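Local coordinates for putative 2OG-Fe(II) oxygenase family protein (Caulobacter crescentus CB15, PDB 3OOX) that probably acts as an iron(II)- and 2-oxoglutarate-dependent oxygenase, possibly forming ethene from 2-oxoglutarate and oxidising L-arginine, at residues Ser13-Asp18 and Leu155-Phe160; Thr65-Ala70 and Arg77-Phe82; Gly192-Ile197 and Gln303-Glu308. All coordinates share one frame; numbering follows the deposited sequence.

Overall arrangement
Contacts 1 and 3 lie at the surface, while contact 2 is partly buried; none shares a helix or strand with another. Contact 1 brings the short N-terminal helix 13-17 close to the loop that follows helix 127-152, through an arginine, a tyrosine and a water. Contact 2, the most extensive, packs the end of helix 63-66 and the chain just past it on the edge strand 78-80, with a backbone hydrogen bond and a lysine over a tyrosine ring. Contact 3 sets the C-terminal helix 298-309 against the loop before strand 197-201, mainly by aliphatic packing. Contacts 1 and 2 lie on opposite sides of the chain's centre, their own centres about 39 Å apart.

Contact 1: residues Ser13-Asp18 and Leu155-Phe160; sequences SLYAKD and LERDFF. With EDO (1,2-ethanediol), chain J.
Arg-157 reaches Tyr-15 with a single terminal nitrogen, and this is the close-packed part of the contact. NH2 of Arg-157 lies 3.4 Å from CZ of Tyr-15 and 3.3 Å from its OH, so it meets the phenol end of the ring and leaves the CB side alone. Guanidinium and ring planes stand 82° apart, which rules out a flat stack; the hydroxyl lies at the edge of the guanidinium. The arginine gets there by stretching out straight from CG to NE, while Tyr-15 holds CG opposite its backbone N (chi1 174°), which carries the ring beyond its own helix. Glu-147 of helix 127-152 ties the two together: one carboxylate oxygen forms a salt bridge with Arg-157 NE and the other a hydrogen bond with Tyr-15 OH. Phe-19 adds a cation-pi contact to the arginine.

In fold terms, helix 13-17, near the N-terminus, is set against the C-terminal part of the long helix 127-152, a few residues before the type I turn from Glu-156 to Phe-159.

The looser side is mediated by solvent. A water accepts from Arg-157 NH2 at 2.9 Å and donates to the carbonyl O of Tyr-15 at 2.7 Å, filling the span between guanidinium and helix backbone. Beyond the arginine, on the same turn, an ethanediol probably left from crystallisation gives hydrogen bonds to Asp-158: its O1 to OD1 at 2.7 Å and its O2 to the backbone O at 2.8 Å.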
# COMPACT_ATOMS: atom_id res chain seq x y z
N SER A 13 3.22 -20.32 2.77
CA SER A 13 3.05 -21.64 3.40
C SER A 13 3.99 -21.79 4.61
O SER A 13 3.70 -22.55 5.55
CB SER A 13 3.28 -22.74 2.35
OG SER A 13 4.63 -22.78 1.97
N LEU A 14 5.10 -21.05 4.61
CA LEU A 14 6.05 -21.08 5.70
C LEU A 14 5.53 -20.41 6.98
O LEU A 14 6.07 -20.66 8.05
CB LEU A 14 7.40 -20.46 5.31
CG LEU A 14 8.13 -21.18 4.16
CD1 LEU A 14 9.36 -20.37 3.77
CD2 LEU A 14 8.52 -22.65 4.44
N TYR A 15 4.53 -19.54 6.87
CA TYR A 15 3.98 -18.86 8.04
C TYR A 15 3.54 -19.89 9.10
O TYR A 15 3.89 -19.74 10.26
CB TYR A 15 2.84 -17.93 7.63
CG TYR A 15 2.09 -17.29 8.78
CD1 TYR A 15 2.49 -16.07 9.31
CD2 TYR A 15 0.96 -17.89 9.31
CE1 TYR A 15 1.78 -15.48 10.38
CE2 TYR A 15 0.24 -17.31 10.35
CZ TYR A 15 0.65 -16.12 10.88
OH TYR A 15 -0.08 -15.58 11.95
N ALA A 16 2.84 -20.93 8.67
CA ALA A 16 2.45 -22.06 9.54
C ALA A 16 3.54 -23.12 9.61
O ALA A 16 3.80 -23.66 10.69
CB ALA A 16 1.13 -22.68 9.05
N LYS A 17 4.17 -23.46 8.47
CA LYS A 17 5.07 -24.61 8.47
C LYS A 17 6.41 -24.37 9.17
O LYS A 17 6.99 -25.30 9.74
CB LYS A 17 5.36 -25.12 7.05
CG LYS A 17 4.23 -25.84 6.37
CD LYS A 17 4.66 -26.26 4.95
CE LYS A 17 3.51 -26.90 4.18
NZ LYS A 17 3.78 -27.01 2.70
N ASP A 18 6.92 -23.15 9.09
CA ASP A 18 8.23 -22.82 9.62
C ASP A 18 8.33 -21.31 9.79
O ASP A 18 9.01 -20.63 9.02
CB ASP A 18 9.33 -23.31 8.67
CG ASP A 18 10.74 -23.23 9.29
OD1 ASP A 18 10.94 -22.62 10.37
OD2 ASP A 18 11.67 -23.80 8.70
N LEU A 155 11.49 -8.77 18.39
CA LEU A 155 10.38 -8.32 19.21
C LEU A 155 9.43 -9.49 19.50
O LEU A 155 9.48 -10.53 18.83
CB LEU A 155 9.59 -7.19 18.50
CG LEU A 155 10.37 -5.94 18.02
CD1 LEU A 155 9.44 -5.02 17.26
CD2 LEU A 155 11.05 -5.16 19.16
N GLU A 156 8.53 -9.30 20.45
CA GLU A 156 7.40 -10.21 20.63
C GLU A 156 6.66 -10.37 19.31
O GLU A 156 6.45 -9.40 18.58
CB GLU A 156 6.43 -9.69 21.70
CG GLU A 156 7.01 -9.73 23.09
CD GLU A 156 7.28 -11.14 23.58
OE1 GLU A 156 6.37 -11.99 23.48
OE2 GLU A 156 8.41 -11.39 24.07
N ARG A 157 6.26 -11.60 18.98
CA ARG A 157 5.59 -11.87 17.70
C ARG A 157 4.35 -11.01 17.48
O ARG A 157 4.04 -10.64 16.35
CB ARG A 157 5.24 -13.36 17.58
CG ARG A 157 4.55 -13.73 16.28
CD ARG A 157 4.43 -15.24 16.14
NE ARG A 157 3.52 -15.59 15.06
CZ ARG A 157 3.36 -16.79 14.56
NH1 ARG A 157 4.07 -17.82 15.01
NH2 ARG A 157 2.47 -16.97 13.60
N ASP A 158 3.61 -10.75 18.55
CA ASP A 158 2.40 -9.92 18.50
C ASP A 158 2.62 -8.43 18.75
O ASP A 158 1.65 -7.70 18.94
CB ASP A 158 1.31 -10.44 19.45
CG ASP A 158 1.68 -10.31 20.91
OD1 ASP A 158 2.85 -9.98 21.23
OD2 ASP A 158 0.79 -10.57 21.76
N PHE A 159 3.87 -7.98 18.67
CA PHE A 159 4.21 -6.57 18.94
C PHE A 159 3.30 -5.57 18.24
O PHE A 159 2.91 -4.55 18.84
CB PHE A 159 5.67 -6.29 18.57
CG PHE A 159 6.09 -4.86 18.73
CD1 PHE A 159 5.91 -3.93 17.69
CD2 PHE A 159 6.66 -4.42 19.91
CE1 PHE A 159 6.30 -2.60 17.85
CE2 PHE A 159 7.04 -3.09 20.05
CZ PHE A 159 6.85 -2.19 19.02
N PHE A 160 3.05 -5.80 16.95
CA PHE A 160 2.34 -4.82 16.16
C PHE A 160 0.84 -4.83 16.39
O PHE A 160 0.18 -3.90 15.99
CB PHE A 160 2.66 -4.97 14.68
CG PHE A 160 4.03 -4.52 14.35
CD1 PHE A 160 4.36 -3.16 14.36
CD2 PHE A 160 5.02 -5.46 14.06
CE1 PHE A 160 5.62 -2.75 14.10
CE2 PHE A 160 6.30 -5.05 13.79
CZ PHE A 160 6.59 -3.68 13.81
C1 EDO J . 2.74 -6.94 23.00
O1 EDO J . 3.71 -7.62 22.20
C2 EDO J . 1.71 -6.29 22.10
O2 EDO J . 0.79 -7.28 21.61
O HOH W 1 2.41 -19.69 12.56

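Contact 2: residues Thr65-Ala70 and Arg77-Phe82; sequences TKKQYA and RGYIPF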
# COMPACT_ATOMS: atom_id res chain seq x y z
N THR A 65 -21.96 10.01 -13.12
CA THR A 65 -22.39 9.10 -12.08
C THR A 65 -21.24 8.94 -11.07
O THR A 65 -21.43 8.98 -9.85
CB THR A 65 -22.78 7.73 -12.68
OG1 THR A 65 -23.80 7.91 -13.68
CG2 THR A 65 -23.26 6.77 -11.59
N LYS A 66 -20.04 8.75 -11.59
CA LYS A 66 -18.85 8.62 -10.73
C LYS A 66 -18.63 9.89 -9.92
O LYS A 66 -18.24 9.81 -8.75
CB LYS A 66 -17.61 8.23 -11.55
CG LYS A 66 -17.74 6.82 -12.19
CD LYS A 66 -16.49 6.35 -12.93
CE LYS A 66 -16.16 7.15 -14.19
NZ LYS A 66 -15.07 6.51 -15.00
N LYS A 67 -18.88 11.05 -10.51
CA LYS A 67 -18.59 12.34 -9.86
C LYS A 67 -19.55 12.70 -8.73
O LYS A 67 -19.30 13.64 -7.97
CB LYS A 67 -18.49 13.45 -10.89
CG LYS A 67 -17.15 13.41 -11.65
CD LYS A 67 -17.01 14.52 -12.65
CE LYS A 67 -15.58 14.59 -13.21
NZ LYS A 67 -15.48 15.72 -14.20
N GLN A 68 -20.64 11.94 -8.59
CA GLN A 68 -21.47 12.03 -7.41
C GLN A 68 -20.62 11.78 -6.17
O GLN A 68 -20.95 12.26 -5.08
CB GLN A 68 -22.58 10.99 -7.46
CG GLN A 68 -23.60 11.23 -8.54
CD GLN A 68 -24.64 10.13 -8.60
OE1 GLN A 68 -25.84 10.38 -8.47
NE2 GLN A 68 -24.20 8.91 -8.83
N TYR A 69 -19.55 11.01 -6.33
CA TYR A 69 -18.73 10.54 -5.20
C TYR A 69 -17.38 11.27 -5.14
O TYR A 69 -16.50 10.87 -4.36
CB TYR A 69 -18.53 9.03 -5.29
CG TYR A 69 -19.84 8.31 -5.48
CD1 TYR A 69 -20.74 8.21 -4.42
CD2 TYR A 69 -20.22 7.81 -6.71
CE1 TYR A 69 -21.97 7.62 -4.57
CE2 TYR A 69 -21.47 7.19 -6.89
CZ TYR A 69 -22.34 7.12 -5.81
OH TYR A 69 -23.58 6.51 -5.94
N ALA A 70 -17.25 12.32 -5.94
CA ALA A 70 -16.05 13.17 -5.97
C ALA A 70 -16.14 14.33 -4.98
O ALA A 70 -17.22 14.67 -4.51
CB ALA A 70 -15.81 13.71 -7.37
N ARG A 77 -11.69 10.00 0.62
CA ARG A 77 -12.75 8.99 0.55
C ARG A 77 -13.45 9.17 -0.77
O ARG A 77 -13.54 10.26 -1.27
CB ARG A 77 -13.75 9.21 1.70
CG ARG A 77 -13.16 9.13 3.12
CD ARG A 77 -12.75 7.75 3.51
NE ARG A 77 -12.19 7.69 4.88
CZ ARG A 77 -10.89 7.72 5.17
NH1 ARG A 77 -9.96 7.83 4.23
NH2 ARG A 77 -10.49 7.63 6.45
N GLY A 78 -13.93 8.08 -1.35
CA GLY A 78 -14.65 8.19 -2.61
C GLY A 78 -13.78 8.36 -3.84
O GLY A 78 -12.68 7.82 -3.92
N TYR A 79 -14.31 9.09 -4.82
CA TYR A 79 -13.79 9.09 -6.18
C TYR A 79 -12.89 10.30 -6.44
O TYR A 79 -13.17 11.41 -5.99
CB TYR A 79 -14.98 9.10 -7.14
CG TYR A 79 -14.62 9.17 -8.59
CD1 TYR A 79 -13.93 8.13 -9.19
CD2 TYR A 79 -15.02 10.24 -9.36
CE1 TYR A 79 -13.60 8.17 -10.54
CE2 TYR A 79 -14.70 10.30 -10.73
CZ TYR A 79 -13.97 9.26 -11.30
OH TYR A 79 -13.65 9.30 -12.64
N ILE A 80 -11.81 10.07 -7.21
CA ILE A 80 -10.99 11.14 -7.73
C ILE A 80 -10.96 10.98 -9.26
O ILE A 80 -10.54 9.94 -9.76
CB ILE A 80 -9.53 11.08 -7.21
CG1 ILE A 80 -9.50 11.11 -5.67
CG2 ILE A 80 -8.72 12.22 -7.82
CD1 ILE A 80 -8.08 10.96 -5.07
N PRO A 81 -11.42 11.99 -9.97
CA PRO A 81 -11.44 11.92 -11.43
C PRO A 81 -10.09 12.15 -12.08
O PRO A 81 -9.14 12.52 -11.42
CB PRO A 81 -12.41 13.04 -11.82
CG PRO A 81 -12.21 14.04 -10.80
CD PRO A 81 -11.96 13.28 -9.51
N PHE A 82 -10.05 11.92 -13.38
CA PHE A 82 -8.89 12.28 -14.19
C PHE A 82 -8.53 13.73 -13.97
O PHE A 82 -9.41 14.57 -13.82
CB PHE A 82 -9.18 12.00 -15.69
CG PHE A 82 -9.57 10.58 -15.97
CD1 PHE A 82 -8.68 9.54 -15.74
CD2 PHE A 82 -10.84 10.27 -16.43
CE1 PHE A 82 -9.02 8.23 -15.98
CE2 PHE A 82 -11.20 8.94 -16.67
CZ PHE A 82 -10.28 7.92 -16.45
O HOH W 2 -12.20 15.68 -14.59
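Tyr-79 holds CG opposite its backbone N (chi1 177°), which swings its ring under Lys-66, and the lysine chain kinks at chi3 (-67°) as it runs on past the phenol. Lys-66 CB sits over one face in a CH-pi contact, 3.8 Å from the ring centroid, and CE comes within 3.7 Å of the hydroxyl OH of Tyr-79. Both polar ends finish on Glu-97 of strand 97-101: Lys-66 NZ by a salt bridge, also bonding Phe-59 O, and Tyr-79 OH by a hydrogen bond. The ring's other face carries Pro-81 N, and Lys-67 CG and Ala-70 CB line its edge.

Strand 78-80 is an outermost strand of the main sheet, antiparallel to 97-101, so the chain leaving helix 63-66 packs along the margin of that sheet. Tyr-79 N donates to Tyr-69 O at 2.9 Å, nearly straight at 173°, although it approaches from above the carbonyl plane. Next along, Ala-70 CA makes a CA-H...O contact of 3.4 Å with Tyr-79 O. Gly-78 passes close to Tyr-69 O, where a CB would clash. Cutting the Tyr-79 ring back to an alanine would probably open a gap beneath Lys-66 CB and leave Glu-97 without the hydroxyl that bonds it. Farther out, the extended Lys-67 lays CE 3.8 Å from Pro-81 CB, crossing the proline at about a right angle.

Contact 3: residues Gly192-Ile197 and Gln303-Glu308; sequences GDINTI and QQRLRE. With EDO (1,2-ethanediol), chain G.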
# COMPACT_ATOMS: atom_id res chain seq x y z
N GLY A 192 7.98 7.32 -2.39
CA GLY A 192 7.96 6.39 -1.27
C GLY A 192 6.59 6.48 -0.61
O GLY A 192 5.80 7.42 -0.87
N ASP A 193 6.28 5.51 0.24
CA ASP A 193 5.02 5.49 0.95
C ASP A 193 5.23 5.97 2.38
O ASP A 193 6.28 5.69 2.97
CB ASP A 193 4.50 4.04 1.01
CG ASP A 193 3.89 3.56 -0.31
OD1 ASP A 193 3.69 4.41 -1.22
OD2 ASP A 193 3.62 2.34 -0.42
N ILE A 194 4.22 6.65 2.91
CA ILE A 194 4.32 7.30 4.23
C ILE A 194 3.82 6.47 5.39
O ILE A 194 4.06 6.84 6.56
CB ILE A 194 3.72 8.71 4.23
CG1 ILE A 194 2.22 8.68 4.06
CG2 ILE A 194 4.36 9.57 3.14
CD1 ILE A 194 1.62 10.12 4.03
N ASN A 195 3.22 5.32 5.09
CA ASN A 195 2.46 4.53 6.04
C ASN A 195 3.31 3.44 6.69
O ASN A 195 4.53 3.58 6.79
CB ASN A 195 1.18 4.01 5.36
CG ASN A 195 1.45 3.30 4.03
OD1 ASN A 195 1.83 3.95 3.04
ND2 ASN A 195 1.24 1.96 3.99
N THR A 196 2.71 2.36 7.15
CA THR A 196 3.44 1.31 7.86
C THR A 196 3.99 0.25 6.90
O THR A 196 5.20 0.12 6.74
CB THR A 196 2.55 0.72 8.96
OG1 THR A 196 2.16 1.78 9.85
CG2 THR A 196 3.26 -0.46 9.72
N ILE A 197 3.09 -0.49 6.27
CA ILE A 197 3.43 -1.30 5.11
C ILE A 197 2.33 -1.18 4.06
O ILE A 197 1.18 -0.90 4.40
CB ILE A 197 3.64 -2.80 5.42
CG1 ILE A 197 2.42 -3.40 6.15
CG2 ILE A 197 4.92 -2.99 6.27
CD1 ILE A 197 2.50 -4.96 6.31
N GLN A 303 0.09 13.80 9.34
CA GLN A 303 -0.19 15.17 8.99
C GLN A 303 1.08 15.89 8.55
O GLN A 303 1.04 16.68 7.59
CB GLN A 303 -0.81 15.92 10.15
CG GLN A 303 -2.23 15.49 10.50
CD GLN A 303 -2.77 16.32 11.63
OE1 GLN A 303 -2.81 17.55 11.55
NE2 GLN A 303 -3.18 15.66 12.72
N GLN A 304 2.18 15.65 9.26
CA GLN A 304 3.47 16.27 8.92
C GLN A 304 3.92 15.84 7.51
O GLN A 304 4.29 16.68 6.70
CB GLN A 304 4.53 15.91 9.97
CG GLN A 304 5.94 16.45 9.64
CD GLN A 304 7.03 15.81 10.46
OE1 GLN A 304 6.88 15.62 11.67
NE2 GLN A 304 8.17 15.51 9.82
N ARG A 305 3.88 14.54 7.20
CA ARG A 305 4.35 14.09 5.88
C ARG A 305 3.48 14.65 4.75
O ARG A 305 4.01 14.94 3.66
CB ARG A 305 4.41 12.56 5.78
CG ARG A 305 5.47 11.88 6.65
CD ARG A 305 6.94 12.09 6.17
NE ARG A 305 7.29 11.46 4.89
CZ ARG A 305 7.83 12.12 3.86
NH1 ARG A 305 8.07 13.42 3.96
NH2 ARG A 305 8.13 11.48 2.74
N LEU A 306 2.19 14.79 4.99
CA LEU A 306 1.28 15.34 4.00
C LEU A 306 1.60 16.82 3.78
O LEU A 306 1.55 17.29 2.64
CB LEU A 306 -0.19 15.11 4.38
CG LEU A 306 -0.65 13.64 4.31
CD1 LEU A 306 -2.06 13.51 4.87
CD2 LEU A 306 -0.56 13.08 2.87
N ARG A 307 1.95 17.53 4.86
CA ARG A 307 2.36 18.95 4.74
C ARG A 307 3.65 19.09 3.92
O ARG A 307 3.79 20.05 3.15
CB ARG A 307 2.57 19.59 6.12
CG ARG A 307 1.28 19.97 6.85
CD ARG A 307 1.55 20.90 8.05
NE ARG A 307 2.56 20.39 8.98
CZ ARG A 307 2.33 19.61 10.05
NH1 ARG A 307 1.10 19.18 10.34
NH2 ARG A 307 3.35 19.23 10.82
N GLU A 308 4.58 18.15 4.11
CA GLU A 308 5.89 18.15 3.44
C GLU A 308 5.81 17.72 1.98
O GLU A 308 6.50 18.29 1.12
CB GLU A 308 6.87 17.22 4.18
CG GLU A 308 7.24 17.68 5.58
CD GLU A 308 8.02 16.64 6.37
OE1 GLU A 308 8.08 15.46 5.95
OE2 GLU A 308 8.57 16.99 7.44
C1 EDO G . 9.96 15.66 15.20
O1 EDO G . 9.76 14.42 15.89
C2 EDO G . 10.18 15.42 13.71
O2 EDO G . 9.03 14.80 13.12
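Aliphatic packing comes first: Ile-194 sends two branches to two neighbouring helix residues. CD1 of Ile-194 meets CD2 of Leu-306 at 3.9 Å, the side chains crossing at about a right angle, and CG2 of Ile-194 lies 4.0 Å from CB of Arg-305. With chi1 at 68°, CG1 sits between the backbone N and carbonyl carbon, which sends it, and CD1 beyond, toward Leu-306, CD1 also nearing Arg-305 CB, and sets CG2 against Arg-305.

Segment 192-197 links strand 188-191 to strand 197-201 in the double-stranded beta-helix core. It contains the aspartate, Asp-193, of the His-X-Asp sequence that in this family usually supplies iron ligands; Thr-196 and Ile-197 form a classic beta bulge opposite Leu-269. Ile-194, next to Asp-193, faces the C-terminal helix, whereas Asp-193 points away from it.

One salt bridge stays on the helix, another leaves it: in one of two modelled conformers Arg-305 bends at chi2 and chi3, bringing NH1 to Glu-308 OE1 and NE to Asp-233 of helix 233-238.

As for amide hydrogen bonds, Gln-304 NE2 donates to Glu-308 OE2 at 2.8 Å, from above the carboxylate plane, and OE1 accepts from an ethanediol, probably from crystallisation, that also bonds Arg-237.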